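Local coordinates for protein abietadiene synthase, chloroplastic (Abies grandis, PDB 3S9V) that is a plant terpene synthase of the chloroplast, an enzyme whose regular structure is almost entirely helical and which carries the family's N-terminal and metal-binding domains, at residues 438-447 with 458-468; 468-479 with 777-785. All coordinates share one frame; numbering follows the deposited sequence.

In the fold
Helix 461-491 is common to both contacts, which follow one another along it. Contact 1 (438-447 with 458-468) sets its first turns against the end of helix 430-440 and the loop that follows; contact 2 (468-479 with 777-785) sets the next turns against the C-terminal residues of the chain. Lys468 takes part in both, and their centres lie about 18 Å apart. They meet at Ile438, whose CD1 lies 3.9 Å from Phe471 CB and whose CG2 lies 4.0 Å from Val784 CB, so the helix 430-440 end, the long helix and the C-terminal tail share one apolar seam. No metal or ligand takes part in either contact.

Contact 1 of 2, residues 438-447 with 458-468; sequences IENYGPDDVW and ISNEKYLELAK
A trans chi1 in Tyr441 (178°) swings its ring toward the start of helix 461-491, and the same setting in Leu464 (chi1 -174°) sends that side chain back along the ring in the opposite direction. Leu464 CB lies in plane at the ring edge, 3.8 Å from Tyr441 CD2. The phenol hydroxyl ends between two backbone groups of the turn before the helix: Tyr441 OH donates to Ile458 O at 2.7 Å and accepts from Asn460 N at 3.0 Å, the latter bond fairly straight at 159°. Tyrosine suits the place because one hydroxyl can give and take at once while its ring packs against apolar neighbours. The two bonds fix the turn just where Asn460 stands at the N-cap. Tyr463 meets the same hydroxyl with its ring edge, while its own OH bonds to Tyr457 O.

Further along, Leu464 splits its branches, CD1 lying near Ile438 O and CD2 4.0 Å from Pro443 CD. Ile438 also reaches the small Ala467, its CG1 3.9 Å from Ala467 CB, and its CG2 rests on the aliphatic part of Lys468. At the other end Ser459 OG is joined to Gly442 O through a water, which donates to that carbonyl at 2.7 Å; Trp447 NE1 adds a weak bond to the same OG at 3.4 Å. On the exposed side Asp444 and Glu461 carry like charges, where solvent would probably soften any repulsion.

Trp447 pairs through its backbone with Tyr453 in a short antiparallel hairpin. The whole is the connection between two consecutive helices of an alpha-helical terpene synthase, interrupted by that hairpin: helix 430-440 ends, the chain detours, and helix 461-491 begins just after Asn460.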
loop_
_atom_site.group_PDB
_atom_site.type_symbol
_atom_site.label_atom_id
_atom_site.label_comp_id
_atom_site.label_asym_id
_atom_site.label_seq_id
_atom_site.Cartn_x
_atom_site.Cartn_y
_atom_site.Cartn_z
ATOM N N ILE A 438 -7.452 -7.259 4.661
ATOM C CA ILE A 438 -7.909 -7.996 5.829
ATOM C C ILE A 438 -7.987 -9.488 5.488
ATOM O O ILE A 438 -7.736 -10.343 6.337
ATOM C CB ILE A 438 -9.296 -7.475 6.299
ATOM C CG1 ILE A 438 -9.108 -6.142 7.018
ATOM C CG2 ILE A 438 -9.997 -8.505 7.193
ATOM C CD1 ILE A 438 -10.372 -5.563 7.588
ATOM N N GLU A 439 -8.308 -9.799 4.238
ATOM C CA GLU A 439 -8.407 -11.194 3.821
ATOM C C GLU A 439 -7.095 -11.801 3.323
ATOM O O GLU A 439 -6.922 -13.018 3.379
ATOM C CB GLU A 439 -9.484 -11.349 2.748
ATOM C CG GLU A 439 -10.868 -10.995 3.259
ATOM C CD GLU A 439 -11.947 -11.145 2.206
ATOM O OE1 GLU A 439 -11.784 -10.569 1.107
ATOM O OE2 GLU A 439 -12.958 -11.830 2.485
ATOM N N ASN A 440 -6.176 -10.961 2.853
ATOM C CA ASN A 440 -4.892 -11.440 2.348
ATOM C C ASN A 440 -3.761 -11.358 3.369
ATOM O O ASN A 440 -2.714 -11.982 3.193
ATOM C CB ASN A 440 -4.485 -10.654 1.095
ATOM C CG ASN A 440 -5.414 -10.902 -0.084
ATOM O OD1 ASN A 440 -5.617 -12.038 -0.499
ATOM N ND2 ASN A 440 -5.982 -9.833 -0.629
ATOM N N TYR A 441 -3.969 -10.594 4.435
ATOM C CA TYR A 441 -2.944 -10.424 5.461
ATOM C C TYR A 441 -2.650 -11.689 6.271
ATOM O O TYR A 441 -3.558 -12.294 6.853
ATOM C CB TYR A 441 -3.343 -9.293 6.407
ATOM C CG TYR A 441 -2.377 -9.071 7.543
ATOM C CD1 TYR A 441 -1.066 -8.670 7.301
ATOM C CD2 TYR A 441 -2.772 -9.270 8.866
ATOM C CE1 TYR A 441 -0.169 -8.468 8.352
ATOM C CE2 TYR A 441 -1.882 -9.074 9.923
ATOM C CZ TYR A 441 -0.585 -8.672 9.656
ATOM O OH TYR A 441 0.287 -8.455 10.698
ATOM N N GLY A 442 -1.373 -12.072 6.309
ATOM C CA GLY A 442 -0.951 -13.250 7.053
ATOM C C GLY A 442 -0.364 -12.832 8.389
ATOM O O GLY A 442 0.777 -12.365 8.440
ATOM N N PRO A 443 -1.112 -13.006 9.496
ATOM C CA PRO A 443 -0.687 -12.638 10.853
ATOM C C PRO A 443 0.488 -13.447 11.394
ATOM O O PRO A 443 1.166 -13.027 12.335
ATOM C CB PRO A 443 -1.958 -12.840 11.673
ATOM C CG PRO A 443 -2.560 -14.036 11.018
ATOM C CD PRO A 443 -2.400 -13.723 9.533
ATOM N N ASP A 444 0.732 -14.603 10.796
ATOM C CA ASP A 444 1.829 -15.439 11.242
ATOM C C ASP A 444 2.796 -15.787 10.116
ATOM O O ASP A 444 3.378 -16.858 10.098
ATOM C CB ASP A 444 1.276 -16.707 11.907
ATOM C CG ASP A 444 0.187 -17.358 11.093
ATOM O OD1 ASP A 444 -0.576 -18.167 11.663
ATOM O OD2 ASP A 444 0.098 -17.063 9.881
ATOM N N ASP A 445 2.958 -14.873 9.168
ATOM C CA ASP A 445 3.892 -15.098 8.077
ATOM C C ASP A 445 5.303 -14.981 8.642
ATOM O O ASP A 445 5.536 -14.256 9.607
ATOM C CB ASP A 445 3.730 -14.047 6.968
ATOM C CG ASP A 445 2.477 -14.251 6.127
ATOM O OD1 ASP A 445 2.104 -15.415 5.856
ATOM O OD2 ASP A 445 1.876 -13.236 5.715
ATOM N N VAL A 446 6.234 -15.715 8.048
ATOM C CA VAL A 446 7.625 -15.655 8.455
ATOM C C VAL A 446 8.349 -14.998 7.292
ATOM O O VAL A 446 7.734 -14.709 6.266
ATOM C CB VAL A 446 8.223 -17.050 8.712
ATOM C CG1 VAL A 446 7.753 -17.567 10.056
ATOM C CG2 VAL A 446 7.831 -18.001 7.591
ATOM N N TRP A 447 9.644 -14.755 7.447
ATOM C CA TRP A 447 10.411 -14.104 6.394
ATOM C C TRP A 447 11.650 -14.926 6.100
ATOM O O TRP A 447 12.136 -15.652 6.966
ATOM C CB TRP A 447 10.797 -12.682 6.825
ATOM C CG TRP A 447 9.610 -11.848 7.253
ATOM C CD1 TRP A 447 8.839 -12.026 8.371
ATOM C CD2 TRP A 447 9.018 -10.759 6.528
ATOM N NE1 TRP A 447 7.804 -11.121 8.381
ATOM C CE2 TRP A 447 7.889 -10.332 7.263
ATOM C CE3 TRP A 447 9.333 -10.106 5.327
ATOM C CZ2 TRP A 447 7.068 -9.278 6.836
ATOM C CZ3 TRP A 447 8.517 -9.061 4.900
ATOM C CH2 TRP A 447 7.394 -8.657 5.658
ATOM N N ILE A 458 5.380 -6.647 12.515
ATOM C CA ILE A 458 4.845 -6.513 11.163
ATOM C C ILE A 458 3.800 -7.615 10.958
ATOM O O ILE A 458 2.720 -7.367 10.417
ATOM C CB ILE A 458 5.931 -6.657 10.084
ATOM C CG1 ILE A 458 7.041 -5.626 10.314
ATOM C CG2 ILE A 458 5.307 -6.454 8.708
ATOM C CD1 ILE A 458 8.209 -5.751 9.356
ATOM N N SER A 459 4.144 -8.825 11.396
ATOM C CA SER A 459 3.266 -9.994 11.308
ATOM C C SER A 459 2.785 -10.230 12.735
ATOM O O SER A 459 3.544 -10.690 13.591
ATOM C CB SER A 459 4.037 -11.220 10.805
ATOM O OG SER A 459 4.543 -11.010 9.496
ATOM N N ASN A 460 1.521 -9.916 12.982
ATOM C CA ASN A 460 0.967 -10.030 14.320
ATOM C C ASN A 460 -0.543 -10.250 14.280
ATOM O O ASN A 460 -1.253 -9.611 13.507
ATOM C CB ASN A 460 1.295 -8.739 15.083
ATOM C CG ASN A 460 0.872 -8.786 16.531
ATOM O OD1 ASN A 460 -0.309 -8.906 16.842
ATOM N ND2 ASN A 460 1.845 -8.684 17.433
ATOM N N GLU A 461 -1.021 -11.152 15.129
ATOM C CA GLU A 461 -2.441 -11.470 15.226
ATOM C C GLU A 461 -3.272 -10.274 15.701
ATOM O O GLU A 461 -4.446 -10.149 15.356
ATOM C CB GLU A 461 -2.645 -12.630 16.201
ATOM C CG GLU A 461 -2.033 -13.950 15.762
ATOM C CD GLU A 461 -2.931 -14.728 14.825
ATOM O OE1 GLU A 461 -2.550 -15.853 14.436
ATOM O OE2 GLU A 461 -4.021 -14.217 14.480
ATOM N N LYS A 462 -2.665 -9.400 16.493
ATOM C CA LYS A 462 -3.374 -8.242 17.025
ATOM C C LYS A 462 -3.795 -7.198 15.992
ATOM O O LYS A 462 -4.856 -6.591 16.132
ATOM C CB LYS A 462 -2.546 -7.598 18.140
ATOM C CG LYS A 462 -2.414 -8.510 19.342
ATOM C CD LYS A 462 -1.645 -7.880 20.485
ATOM C CE LYS A 462 -1.633 -8.826 21.684
ATOM N NZ LYS A 462 -0.760 -8.338 22.788
ATOM N N TYR A 463 -2.980 -6.982 14.963
ATOM C CA TYR A 463 -3.339 -6.020 13.931
ATOM C C TYR A 463 -4.601 -6.528 13.237
ATOM O O TYR A 463 -5.568 -5.791 13.066
ATOM C CB TYR A 463 -2.235 -5.886 12.870
ATOM C CG TYR A 463 -0.944 -5.237 13.317
ATOM C CD1 TYR A 463 -0.948 -4.147 14.185
ATOM C CD2 TYR A 463 0.281 -5.668 12.810
ATOM C CE1 TYR A 463 0.236 -3.500 14.535
ATOM C CE2 TYR A 463 1.472 -5.029 13.148
ATOM C CZ TYR A 463 1.443 -3.945 14.013
ATOM O OH TYR A 463 2.617 -3.309 14.361
ATOM N N LEU A 464 -4.573 -7.796 12.837
ATOM C CA LEU A 464 -5.687 -8.418 12.133
ATOM C C LEU A 464 -6.949 -8.512 12.983
ATOM O O LEU A 464 -8.058 -8.305 12.487
ATOM C CB LEU A 464 -5.293 -9.817 11.650
ATOM C CG LEU A 464 -6.358 -10.493 10.780
ATOM C CD1 LEU A 464 -6.733 -9.572 9.616
ATOM C CD2 LEU A 464 -5.844 -11.821 10.270
ATOM N N GLU A 465 -6.781 -8.832 14.259
ATOM C CA GLU A 465 -7.919 -8.938 15.154
ATOM C C GLU A 465 -8.605 -7.579 15.228
ATOM O O GLU A 465 -9.829 -7.484 15.136
ATOM C CB GLU A 465 -7.453 -9.363 16.547
ATOM C CG GLU A 465 -8.576 -9.546 17.551
ATOM C CD GLU A 465 -8.077 -10.019 18.904
ATOM O OE1 GLU A 465 -8.922 -10.261 19.793
ATOM O OE2 GLU A 465 -6.844 -10.150 19.077
ATOM N N LEU A 466 -7.812 -6.524 15.383
ATOM C CA LEU A 466 -8.370 -5.182 15.468
ATOM C C LEU A 466 -9.003 -4.744 14.149
ATOM O O LEU A 466 -10.055 -4.113 14.147
ATOM C CB LEU A 466 -7.290 -4.183 15.869
ATOM C CG LEU A 466 -7.748 -2.733 15.932
ATOM C CD1 LEU A 466 -8.882 -2.594 16.949
ATOM C CD2 LEU A 466 -6.566 -1.851 16.309
ATOM N N ALA A 467 -8.359 -5.087 13.035
ATOM C CA ALA A 467 -8.858 -4.730 11.707
ATOM C C ALA A 467 -10.246 -5.321 11.440
ATOM O O ALA A 467 -11.097 -4.682 10.814
ATOM C CB ALA A 467 -7.881 -5.210 10.637
ATOM N N LYS A 468 -10.470 -6.548 11.903
ATOM C CA LYS A 468 -11.756 -7.196 11.698
ATOM C C LYS A 468 -12.827 -6.599 12.610
ATOM O O LYS A 468 -13.923 -6.252 12.157
ATOM C CB LYS A 468 -11.628 -8.706 11.928
ATOM C CG LYS A 468 -10.767 -9.412 10.889
ATOM C CD LYS A 468 -10.745 -10.922 11.101
ATOM C CE LYS A 468 -9.996 -11.621 9.978
ATOM N NZ LYS A 468 -9.880 -13.088 10.219
HETATM O O HOH W 1 2.673 -10.535 7.772
#

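Contact 2 of 2, residues 468-479 with 777-785; sequences KLDFNKVQSIHQ and KNCLFQPVA
Asn472 meets the backbone of Val784 with both ends of its amide. Its OD1 accepts from Val784 N at 3.0 Å through a lone pair in the carbonyl plane, and its ND2 donates to Val784 O at 2.9 Å, so an asparagine, with an acceptor beside a donor, satisfies both polar groups of that residue and fixes the extended tail.

Gln475, longer by one carbon and fully extended from a trans chi1 (-179°), reaches the chain further back. Its NE2 donates almost straight (175°) to Gln782 O at 2.9 Å, coming from well above the carbonyl plane, and weakly to Cys779 O at 3.4 Å. Gln782 O has a second donor in Arg435 NH1. One helical turn on, Gln479 NE2 donates to Leu780 O at 3.0 Å in a bent bond, the oxygen lying out of the Gln479 amide plane. Lys777 O is satisfied from within, by Phe781 N in the usual helical bond and Gln782 N in the wider pi-type one, from opposite faces of its plane.

Beside the Asn472 pair, Val784 CG1 lies over a face of the Phe471 ring, 3.9 Å from its centroid, a CH-pi contact. His478 packs its CB against Leu780 CD2 and sends NE2 to Phe516 O.

Helix segments 468-479 and 777-781 run at 77° to each other: a near-perpendicular packing of the chain's last helix on the long helix, whose amides also bind the C-terminal tail.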
loop_
_atom_site.group_PDB
_atom_site.type_symbol
_atom_site.label_atom_id
_atom_site.label_comp_id
_atom_site.label_asym_id
_atom_site.label_seq_id
_atom_site.Cartn_x
_atom_site.Cartn_y
_atom_site.Cartn_z
ATOM N N LYS A 468 -10.470 -6.548 11.903
ATOM C CA LYS A 468 -11.756 -7.196 11.698
ATOM C C LYS A 468 -12.827 -6.599 12.610
ATOM O O LYS A 468 -13.923 -6.252 12.157
ATOM C CB LYS A 468 -11.628 -8.706 11.928
ATOM C CG LYS A 468 -10.767 -9.412 10.889
ATOM C CD LYS A 468 -10.745 -10.922 11.101
ATOM C CE LYS A 468 -9.996 -11.621 9.978
ATOM N NZ LYS A 468 -9.880 -13.088 10.219
ATOM N N LEU A 469 -12.506 -6.466 13.891
ATOM C CA LEU A 469 -13.452 -5.898 14.841
ATOM C C LEU A 469 -13.838 -4.473 14.447
ATOM O O LEU A 469 -15.005 -4.089 14.527
ATOM C CB LEU A 469 -12.850 -5.893 16.254
ATOM C CG LEU A 469 -12.759 -7.235 16.991
ATOM C CD1 LEU A 469 -11.920 -7.093 18.251
ATOM C CD2 LEU A 469 -14.162 -7.716 17.339
ATOM N N ASP A 470 -12.857 -3.693 14.012
ATOM C CA ASP A 470 -13.108 -2.304 13.645
ATOM C C ASP A 470 -13.897 -2.204 12.348
ATOM O O ASP A 470 -14.792 -1.363 12.228
ATOM C CB ASP A 470 -11.783 -1.537 13.522
ATOM C CG ASP A 470 -11.981 -0.018 13.460
ATOM O OD1 ASP A 470 -12.651 0.540 14.358
ATOM O OD2 ASP A 470 -11.457 0.619 12.517
ATOM N N PHE A 471 -13.574 -3.065 11.386
ATOM C CA PHE A 471 -14.270 -3.051 10.107
ATOM C C PHE A 471 -15.744 -3.396 10.257
ATOM O O PHE A 471 -16.599 -2.762 9.631
ATOM C CB PHE A 471 -13.616 -4.020 9.127
ATOM C CG PHE A 471 -14.219 -3.990 7.753
ATOM C CD1 PHE A 471 -15.375 -4.709 7.469
ATOM C CD2 PHE A 471 -13.633 -3.232 6.739
ATOM C CE1 PHE A 471 -15.937 -4.678 6.194
ATOM C CE2 PHE A 471 -14.185 -3.190 5.460
ATOM C CZ PHE A 471 -15.341 -3.917 5.186
ATOM N N ASN A 472 -16.048 -4.395 11.080
ATOM C CA ASN A 472 -17.440 -4.788 11.288
ATOM C C ASN A 472 -18.190 -3.754 12.127
ATOM O O ASN A 472 -19.366 -3.494 11.888
ATOM C CB ASN A 472 -17.526 -6.168 11.951
ATOM C CG ASN A 472 -17.038 -7.277 11.037
ATOM O OD1 ASN A 472 -17.201 -7.206 9.815
ATOM N ND2 ASN A 472 -16.451 -8.315 11.620
ATOM N N LYS A 473 -17.510 -3.163 13.106
ATOM C CA LYS A 473 -18.141 -2.146 13.944
ATOM C C LYS A 473 -18.557 -0.963 13.079
ATOM O O LYS A 473 -19.626 -0.390 13.272
ATOM C CB LYS A 473 -17.179 -1.654 15.026
ATOM C CG LYS A 473 -17.666 -0.406 15.757
ATOM C CD LYS A 473 -16.568 0.201 16.622
ATOM C CE LYS A 473 -16.987 1.548 17.182
ATOM N NZ LYS A 473 -15.859 2.224 17.881
ATOM N N VAL A 474 -17.699 -0.601 12.131
ATOM C CA VAL A 474 -17.974 0.515 11.226
ATOM C C VAL A 474 -19.103 0.172 10.243
ATOM O O VAL A 474 -20.033 0.962 10.036
ATOM C CB VAL A 474 -16.707 0.898 10.422
ATOM C CG1 VAL A 474 -17.031 1.982 9.411
ATOM C CG2 VAL A 474 -15.622 1.365 11.367
ATOM N N GLN A 475 -19.007 -1.012 9.644
ATOM C CA GLN A 475 -19.993 -1.480 8.683
ATOM C C GLN A 475 -21.375 -1.582 9.334
ATOM O O GLN A 475 -22.393 -1.364 8.685
ATOM C CB GLN A 475 -19.567 -2.843 8.133
ATOM C CG GLN A 475 -20.500 -3.417 7.094
ATOM C CD GLN A 475 -20.155 -4.845 6.726
ATOM O OE1 GLN A 475 -20.253 -5.753 7.553
ATOM N NE2 GLN A 475 -19.747 -5.052 5.477
ATOM N N SER A 476 -21.405 -1.913 10.619
ATOM C CA SER A 476 -22.664 -2.033 11.342
ATOM C C SER A 476 -23.330 -0.662 11.421
ATOM O O SER A 476 -24.522 -0.519 11.146
ATOM C CB SER A 476 -22.413 -2.576 12.748
ATOM O OG SER A 476 -23.626 -2.675 13.472
ATOM N N ILE A 477 -22.547 0.340 11.807
ATOM C CA ILE A 477 -23.034 1.709 11.909
ATOM C C ILE A 477 -23.537 2.196 10.545
ATOM O O ILE A 477 -24.530 2.920 10.465
ATOM C CB ILE A 477 -21.910 2.642 12.400
ATOM C CG1 ILE A 477 -21.562 2.303 13.856
ATOM C CG2 ILE A 477 -22.325 4.092 12.233
ATOM C CD1 ILE A 477 -20.378 3.085 14.410
ATOM N N HIS A 478 -22.849 1.783 9.481
ATOM C CA HIS A 478 -23.208 2.157 8.112
ATOM C C HIS A 478 -24.538 1.556 7.663
ATOM O O HIS A 478 -25.280 2.185 6.913
ATOM C CB HIS A 478 -22.096 1.742 7.130
ATOM C CG HIS A 478 -20.880 2.621 7.180
ATOM N ND1 HIS A 478 -19.742 2.360 6.449
ATOM C CD2 HIS A 478 -20.631 3.766 7.863
ATOM C CE1 HIS A 478 -18.845 3.303 6.680
ATOM N NE2 HIS A 478 -19.359 4.169 7.534
ATOM N N GLN A 479 -24.836 0.340 8.114
ATOM C CA GLN A 479 -26.089 -0.324 7.761
ATOM C C GLN A 479 -27.270 0.409 8.382
ATOM O O GLN A 479 -28.362 0.435 7.819
ATOM C CB GLN A 479 -26.069 -1.772 8.235
ATOM C CG GLN A 479 -24.962 -2.570 7.593
ATOM C CD GLN A 479 -24.852 -3.960 8.147
ATOM O OE1 GLN A 479 -24.872 -4.156 9.359
ATOM N NE2 GLN A 479 -24.719 -4.943 7.263
ATOM N N LYS A 777 -21.719 -4.863 -1.810
ATOM C CA LYS A 777 -21.761 -6.004 -0.911
ATOM C C LYS A 777 -20.548 -6.013 0.030
ATOM O O LYS A 777 -20.704 -6.142 1.245
ATOM C CB LYS A 777 -21.811 -7.300 -1.730
ATOM C CG LYS A 777 -22.032 -8.567 -0.916
ATOM C CD LYS A 777 -21.990 -9.813 -1.800
ATOM C CE LYS A 777 -20.610 -10.021 -2.414
ATOM N NZ LYS A 777 -20.559 -11.228 -3.286
ATOM N N ASN A 778 -19.350 -5.853 -0.533
ATOM C CA ASN A 778 -18.108 -5.862 0.244
ATOM C C ASN A 778 -17.966 -4.756 1.270
ATOM O O ASN A 778 -17.313 -4.936 2.299
ATOM C CB ASN A 778 -16.886 -5.783 -0.672
ATOM C CG ASN A 778 -16.678 -7.037 -1.479
ATOM O OD1 ASN A 778 -16.728 -8.143 -0.945
ATOM N ND2 ASN A 778 -16.427 -6.875 -2.774
ATOM N N CYS A 779 -18.565 -3.608 0.988
ATOM C CA CYS A 779 -18.448 -2.474 1.885
ATOM C C CYS A 779 -19.566 -2.358 2.907
ATOM O O CYS A 779 -19.319 -2.023 4.068
ATOM C CB CYS A 779 -18.368 -1.179 1.060
ATOM S SG CYS A 779 -18.236 0.350 2.014
ATOM N N LEU A 780 -20.791 -2.657 2.491
ATOM C CA LEU A 780 -21.929 -2.499 3.391
ATOM C C LEU A 780 -22.626 -3.734 3.952
ATOM O O LEU A 780 -23.246 -3.649 5.008
ATOM C CB LEU A 780 -22.990 -1.621 2.716
ATOM C CG LEU A 780 -22.570 -0.263 2.147
ATOM C CD1 LEU A 780 -23.768 0.381 1.463
ATOM C CD2 LEU A 780 -22.046 0.632 3.251
ATOM N N PHE A 781 -22.541 -4.874 3.276
ATOM C CA PHE A 781 -23.259 -6.042 3.770
ATOM C C PHE A 781 -22.456 -7.219 4.311
ATOM O O PHE A 781 -22.614 -7.594 5.471
ATOM C CB PHE A 781 -24.235 -6.515 2.691
ATOM C CG PHE A 781 -25.173 -5.435 2.227
ATOM C CD1 PHE A 781 -25.898 -4.684 3.153
ATOM C CD2 PHE A 781 -25.309 -5.144 0.876
ATOM C CE1 PHE A 781 -26.742 -3.653 2.738
ATOM C CE2 PHE A 781 -26.151 -4.118 0.453
ATOM C CZ PHE A 781 -26.869 -3.369 1.388
ATOM N N GLN A 782 -21.607 -7.803 3.475
ATOM C CA GLN A 782 -20.786 -8.937 3.878
ATOM C C GLN A 782 -19.737 -8.488 4.910
ATOM O O GLN A 782 -18.879 -7.659 4.605
ATOM C CB GLN A 782 -20.087 -9.511 2.643
ATOM C CG GLN A 782 -19.652 -10.955 2.768
ATOM C CD GLN A 782 -20.448 -11.869 1.856
ATOM O OE1 GLN A 782 -20.426 -11.714 0.633
ATOM N NE2 GLN A 782 -21.163 -12.823 2.446
ATOM N N PRO A 783 -19.808 -9.007 6.148
ATOM C CA PRO A 783 -18.810 -8.592 7.139
ATOM C C PRO A 783 -17.528 -9.404 6.949
ATOM O O PRO A 783 -17.537 -10.426 6.259
ATOM C CB PRO A 783 -19.488 -8.903 8.478
ATOM C CG PRO A 783 -20.947 -8.947 8.138
ATOM C CD PRO A 783 -20.938 -9.664 6.815
ATOM N N VAL A 784 -16.429 -8.945 7.541
ATOM C CA VAL A 784 -15.168 -9.672 7.435
ATOM C C VAL A 784 -15.036 -10.640 8.609
ATOM O O VAL A 784 -15.401 -10.314 9.740
ATOM C CB VAL A 784 -13.948 -8.720 7.423
ATOM C CG1 VAL A 784 -14.020 -7.813 6.221
ATOM C CG2 VAL A 784 -13.887 -7.908 8.715
ATOM N N ALA A 785 -14.518 -11.832 8.333
ATOM C CA ALA A 785 -14.341 -12.852 9.362
ATOM C C ALA A 785 -12.889 -13.310 9.435
ATOM O O ALA A 785 -12.606 -14.429 9.859
ATOM C CB ALA A 785 -15.255 -14.051 9.077
#